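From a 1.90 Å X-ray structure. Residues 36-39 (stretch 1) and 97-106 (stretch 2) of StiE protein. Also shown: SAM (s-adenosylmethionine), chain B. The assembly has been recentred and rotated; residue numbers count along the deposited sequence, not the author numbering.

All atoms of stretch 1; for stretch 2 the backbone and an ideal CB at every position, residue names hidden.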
ATOM      1  N   HIS A  36      -7.052  11.272  -5.429  1.00141.46           N
ATOM      2  CA  HIS A  36      -6.358  10.510  -6.462  1.00141.13           C
ATOM      3  C   HIS A  36      -5.641   9.290  -5.885  1.00131.55           C
ATOM      4  O   HIS A  36      -5.522   8.264  -6.555  1.00138.62           O
ATOM      5  CB  HIS A  36      -5.360  11.404  -7.205  1.00144.50           C
ATOM      6  CG  HIS A  36      -5.978  12.223  -8.296  1.00154.79           C
ATOM      7  ND1 HIS A  36      -5.492  13.460  -8.666  1.00156.12           N
ATOM      8  CD2 HIS A  36      -7.035  11.978  -9.107  1.00162.34           C
ATOM      9  CE1 HIS A  36      -6.226  13.942  -9.653  1.00162.94           C
ATOM     10  NE2 HIS A  36      -7.168  13.063  -9.940  1.00166.92           N
ATOM     11  N   PHE A  37      -5.175   9.403  -4.643  1.00118.33           N
ATOM     12  CA  PHE A  37      -4.440   8.343  -3.961  1.00107.46           C
ATOM     13  C   PHE A  37      -5.293   7.743  -2.848  1.00102.63           C
ATOM     14  O   PHE A  37      -5.841   8.476  -2.018  1.00 95.77           O
ATOM     15  CB  PHE A  37      -3.128   8.879  -3.379  1.00 98.38           C
ATOM     16  CG  PHE A  37      -2.001   8.941  -4.370  1.00100.98           C
ATOM     17  CD1 PHE A  37      -1.758   7.883  -5.235  1.00101.65           C
ATOM     18  CD2 PHE A  37      -1.180  10.058  -4.432  1.00100.00           C
ATOM     19  CE1 PHE A  37      -0.714   7.937  -6.141  1.00 99.29           C
ATOM     20  CE2 PHE A  37      -0.137  10.118  -5.338  1.00 98.13           C
ATOM     21  CZ  PHE A  37       0.095   9.057  -6.192  1.00 98.68           C
ATOM     22  N   LEU A  38      -5.386   6.409  -2.821  1.00100.06           N
ATOM     23  CA  LEU A  38      -6.148   5.691  -1.804  1.00 99.67           C
ATOM     24  C   LEU A  38      -5.281   5.207  -0.640  1.00 98.34           C
ATOM     25  O   LEU A  38      -5.714   4.350   0.137  1.00102.30           O
ATOM     26  CB  LEU A  38      -6.905   4.521  -2.438  1.00 96.28           C
ATOM     27  CG  LEU A  38      -7.975   4.946  -3.456  1.00107.31           C
ATOM     28  CD1 LEU A  38      -8.675   3.747  -4.078  1.00108.76           C
ATOM     29  CD2 LEU A  38      -8.990   5.892  -2.818  1.00104.79           C
ATOM     30  N   THR A  39      -4.065   5.722  -0.516  1.00100.95           N
ATOM     31  CA  THR A  39      -3.304   5.677   0.721  1.00 99.85           C
ATOM     32  C   THR A  39      -3.165   7.106   1.221  1.00115.72           C
ATOM     33  O   THR A  39      -3.376   8.065   0.471  1.00119.71           O
ATOM     34  CB  THR A  39      -1.907   5.085   0.524  1.00 89.25           C
ATOM     35  OG1 THR A  39      -1.051   6.105  -0.002  1.00 72.82           O
ATOM     36  CG2 THR A  39      -1.940   3.892  -0.429  1.00 76.31           C
ATOM     37  N   UNK A  97      -5.115  -2.173  -7.801  1.00 44.83           N
ATOM     38  CA  UNK A  97      -4.678  -0.926  -8.422  1.00 42.89           C
ATOM     39  C   UNK A  97      -5.585   0.276  -8.150  1.00 48.18           C
ATOM     40  O   UNK A  97      -5.285   1.368  -8.651  1.00 51.52           O
ATOM     41  CB  UNK A  97      -4.569  -1.133  -9.934  1.00 42.89           C
ATOM     42  N   UNK A  98      -6.641   0.130  -7.355  1.00 53.48           N
ATOM     43  CA  UNK A  98      -7.432   1.295  -6.967  1.00 54.13           C
ATOM     44  C   UNK A  98      -7.964   2.075  -8.162  1.00 53.53           C
ATOM     45  O   UNK A  98      -8.623   1.524  -9.053  1.00 54.28           O
ATOM     46  CB  UNK A  98      -6.591   2.222  -6.087  1.00 54.13           C
ATOM     47  N   UNK A  99      -7.689   3.384  -8.178  1.00 53.53           N
ATOM     48  CA  UNK A  99      -8.074   4.271  -9.274  1.00 64.18           C
ATOM     49  C   UNK A  99      -6.964   4.445 -10.303  1.00 62.41           C
ATOM     50  O   UNK A  99      -7.054   5.341 -11.150  1.00 59.80           O
ATOM     51  CB  UNK A  99      -8.478   5.639  -8.720  1.00 64.18           C
ATOM     52  N   UNK A 100      -5.918   3.622 -10.236  1.00 53.68           N
ATOM     53  CA  UNK A 100      -4.901   3.572 -11.268  1.00 46.21           C
ATOM     54  C   UNK A 100      -3.835   4.642 -11.207  1.00 46.63           C
ATOM     55  O   UNK A 100      -2.988   4.691 -12.115  1.00 47.68           O
ATOM     56  CB  UNK A 100      -5.583   3.647 -12.636  1.00 46.21           C
ATOM     57  N   UNK A 101      -3.815   5.471 -10.159  1.00 52.26           N
ATOM     58  CA  UNK A 101      -2.862   6.584 -10.094  1.00 55.84           C
ATOM     59  C   UNK A 101      -1.408   6.102 -10.141  1.00 45.92           C
ATOM     60  O   UNK A 101      -0.571   6.674 -10.854  1.00 49.97           O
ATOM     61  CB  UNK A 101      -3.095   7.397  -8.819  1.00 55.84           C
ATOM     62  N   UNK A 102      -1.085   5.056  -9.379  1.00 49.85           N
ATOM     63  CA  UNK A 102       0.292   4.558  -9.352  1.00 46.73           C
ATOM     64  C   UNK A 102       0.731   4.054 -10.723  1.00 45.50           C
ATOM     65  O   UNK A 102       1.835   4.371 -11.188  1.00 46.59           O
ATOM     66  CB  UNK A 102       0.431   3.439  -8.317  1.00 46.73           C
ATOM     67  N   UNK A 103      -0.134   3.296 -11.407  1.00 44.78           N
ATOM     68  CA  UNK A 103       0.201   2.820 -12.751  1.00 43.60           C
ATOM     69  C   UNK A 103       0.327   3.968 -13.733  1.00 44.63           C
ATOM     70  O   UNK A 103       1.222   3.973 -14.585  1.00 43.08           O
ATOM     71  CB  UNK A 103      -0.855   1.830 -13.246  1.00 43.60           C
ATOM     72  N   UNK A 104      -0.589   4.934 -13.654  1.00 43.30           N
ATOM     73  CA  UNK A 104      -0.572   6.044 -14.604  1.00 42.42           C
ATOM     74  C   UNK A 104       0.676   6.908 -14.405  1.00 40.81           C
ATOM     75  O   UNK A 104       1.331   7.316 -15.375  1.00 47.07           O
ATOM     76  CB  UNK A 104      -1.835   6.894 -14.454  1.00 42.42           C
ATOM     77  N   UNK A 105       1.003   7.224 -13.150  1.00 46.63           N
ATOM     78  CA  UNK A 105       2.187   8.030 -12.868  1.00 50.67           C
ATOM     79  C   UNK A 105       3.445   7.322 -13.368  1.00 53.31           C
ATOM     80  O   UNK A 105       4.312   7.935 -14.001  1.00 52.25           O
ATOM     81  CB  UNK A 105       2.297   8.317 -11.369  1.00 50.67           C
ATOM     82  N   UNK A 106       3.557   6.020 -13.098  1.00 50.50           N
ATOM     83  CA  UNK A 106       4.699   5.258 -13.596  1.00 44.76           C
ATOM     84  C   UNK A 106       4.738   5.272 -15.120  1.00 47.36           C
ATOM     85  O   UNK A 106       5.792   5.522 -15.720  1.00 47.91           O
ATOM     86  CB  UNK A 106       4.646   3.818 -13.083  1.00 44.76           C
TER
HETATM   87  N   SAM B1301      -3.131   0.507  -4.310  1.00 59.92           N
HETATM   88  CA  SAM B1301      -4.141   1.536  -4.523  1.00 68.71           C
HETATM   89  C   SAM B1301      -3.688   2.868  -3.940  1.00 81.70           C
HETATM   90  O   SAM B1301      -2.723   2.891  -3.181  1.00 85.24           O
HETATM   91  OXT SAM B1301      -4.253   3.934  -4.206  1.00 81.46           O
HETATM   92  CB  SAM B1301      -5.460   1.109  -3.904  1.00 64.93           C
HETATM   93  CG  SAM B1301      -5.363   0.648  -2.456  1.00 64.36           C
HETATM   94  SD  SAM B1301      -7.021   0.367  -1.778  1.00 60.79           S
HETATM   95  CE  SAM B1301      -6.750   0.772  -0.033  1.00 61.22           C
HETATM   96  C5' SAM B1301      -7.181  -1.435  -1.853  1.00 41.71           C
HETATM   97  C4' SAM B1301      -7.334  -1.956  -3.284  1.00 51.82           C
HETATM   98  O4' SAM B1301      -7.162  -3.363  -3.369  1.00 50.78           O
HETATM   99  C3' SAM B1301      -8.682  -1.674  -3.939  1.00 63.24           C
HETATM  100  O3' SAM B1301      -8.390  -1.196  -5.239  1.00 57.42           O
HETATM  101  C2' SAM B1301      -9.352  -3.037  -4.057  1.00 60.11           C
HETATM  102  O2' SAM B1301     -10.210  -3.171  -5.173  1.00 55.81           O
HETATM  103  C1' SAM B1301      -8.133  -3.933  -4.226  1.00 53.35           C
HETATM  104  N9  SAM B1301      -8.322  -5.357  -3.886  1.00 52.12           N
HETATM  105  C8  SAM B1301      -8.756  -5.858  -2.683  1.00 52.72           C
HETATM  106  N7  SAM B1301      -8.756  -7.213  -2.757  1.00 48.68           N
HETATM  107  C5  SAM B1301      -8.340  -7.589  -3.987  1.00 44.03           C
HETATM  108  C6  SAM B1301      -8.158  -8.823  -4.586  1.00 45.29           C
HETATM  109  N6  SAM B1301      -8.415  -9.950  -3.924  1.00 54.74           N
HETATM  110  N1  SAM B1301      -7.699  -8.896  -5.892  1.00 56.71           N
HETATM  111  C2  SAM B1301      -7.415  -7.748  -6.593  1.00 46.87           C
HETATM  112  N3  SAM B1301      -7.598  -6.524  -5.985  1.00 48.39           N
HETATM  113  C4  SAM B1301      -8.056  -6.433  -4.709  1.00 50.01           C

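Position 97 opens a type II' turn that closes at position 100. Its ideal CB has nothing of stretch 1 within 5.5 Å, so stretch 1 sets no preference. The residue is Cys 97.

Position 98 has phi 56° and psi -127°. The positive phi favours glycine. An ideal CB would lie 3.3 Å from Leu 38 CD1, which is tight, and would clash with SAM CB at 2.7 Å. The residue is Gly 98. Its CA packs 4.0 Å from Leu 38 CD1. Its N gives a weak hydrogen bond to SAM O3' at 3.0 Å.

Position 99 points its CB toward stretch 1, 5.0 Å from Leu 38 CD1. That leaves room for a medium or large side chain, and a flat or apolar one could cover the leucine methyl. The residue is His 99. Leu 38 CD1 sits over one face of its imidazole in a CH-pi contact, 4.2 Å from the ring centroid. His 99 N also donates to water 1 at 3.0 Å. Water 1 also lies within hydrogen-bonding distance of SAM OXT, at 2.9 Å.

Position 100 has phi 81°, and its CB direction is away from stretch 1. Glycine suits the backbone. The residue is Gly 100, at the N-cap position of the helix.

Position 101 starts the helix and points toward stretch 1. Its ideal CB is 3.4 Å from His 36 O and 3.6 Å from Phe 37 CE1. Space is short, and the carbonyl offers an acceptor. Serine, threonine or alanine would suit, the hydroxyls gaining a bond. The residue is Ser 101. Its OG donates to His 36 O at 2.6 Å, a short hydrogen bond, while Ser 101 CB lies 3.6 Å from Phe 37 CE1.

Position 102 points its CB sideways; the ideal CB is 5.1 Å from Phe 37 CE1. A medium side chain, such as leucine, asparagine or aspartate, could bend toward the ring; stretch 1 does not decide between them. The residue is Asp 102. Its OD1 comes 3.6 Å from Phe 37 CE1; both carboxylate oxygens are hydrogen-bonded elsewhere in the structure.

Position 105 lies one turn beyond 101 and points toward stretch 1, but only a longer side chain can reach the Phe 37 ring. Isoleucine, leucine or methionine would suit. Ile 105 brings CD1 to 3.5 Å from Phe 37 CZ, an apolar contact.

Positions 103, 104 and 106 are out of reach, and stretch 1 does not choose between side chains. They are Leu 103, Ile 104 and Leu 106.

Stretch 2 97-106: CGHGSDLIIL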
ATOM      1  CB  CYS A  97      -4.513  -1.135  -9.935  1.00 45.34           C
ATOM      2  SG  CYS A  97      -6.026  -1.602 -10.831  1.00 50.93           S
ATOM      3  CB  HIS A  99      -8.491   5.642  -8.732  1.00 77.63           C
ATOM      4  CG  HIS A  99      -9.731   5.609  -7.892  1.00 96.08           C
ATOM      5  ND1 HIS A  99     -10.785   4.762  -8.158  1.00101.53           N
ATOM      6  CD2 HIS A  99     -10.081   6.313  -6.790  1.00102.53           C
ATOM      7  CE1 HIS A  99     -11.733   4.947  -7.256  1.00105.59           C
ATOM      8  NE2 HIS A  99     -11.330   5.883  -6.414  1.00105.71           N
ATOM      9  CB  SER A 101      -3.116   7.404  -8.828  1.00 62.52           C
ATOM     10  OG  SER A 101      -4.432   7.933  -8.842  1.00 63.62           O
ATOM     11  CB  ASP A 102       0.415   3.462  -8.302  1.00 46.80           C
ATOM     12  CG  ASP A 102       0.368   4.010  -6.890  1.00 52.91           C
ATOM     13  OD1 ASP A 102       1.171   4.918  -6.576  1.00 53.69           O
ATOM     14  OD2 ASP A 102      -0.468   3.542  -6.092  1.00 54.56           O
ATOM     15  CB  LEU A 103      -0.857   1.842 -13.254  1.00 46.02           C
ATOM     16  CG  LEU A 103      -0.938   0.498 -12.531  1.00 51.98           C
ATOM     17  CD1 LEU A 103      -2.118  -0.307 -13.049  1.00 52.79           C
ATOM     18  CD2 LEU A 103       0.357  -0.262 -12.702  1.00 50.81           C
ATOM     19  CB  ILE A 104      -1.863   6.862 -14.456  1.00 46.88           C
ATOM     20  CG1 ILE A 104      -3.057   6.078 -15.049  1.00 45.16           C
ATOM     21  CG2 ILE A 104      -1.680   8.249 -15.068  1.00 54.95           C
ATOM     22  CD1 ILE A 104      -4.406   6.693 -14.732  1.00 49.02           C
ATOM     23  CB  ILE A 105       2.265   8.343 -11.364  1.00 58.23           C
ATOM     24  CG1 ILE A 105       1.175   9.351 -10.983  1.00 59.12           C
ATOM     25  CG2 ILE A 105       3.652   8.857 -10.984  1.00 50.12           C
ATOM     26  CD1 ILE A 105       1.005   9.505  -9.491  1.00 58.44           C
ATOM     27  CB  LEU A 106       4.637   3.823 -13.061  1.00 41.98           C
ATOM     28  CG  LEU A 106       4.910   3.687 -11.558  1.00 48.29           C
ATOM     29  CD1 LEU A 106       4.673   2.264 -11.091  1.00 42.49           C
ATOM     30  CD2 LEU A 106       6.357   4.090 -11.229  1.00 54.77           C
TER
HETATM   31  O   HOH W   1      -5.576   4.834  -6.677  1.00 65.48           O
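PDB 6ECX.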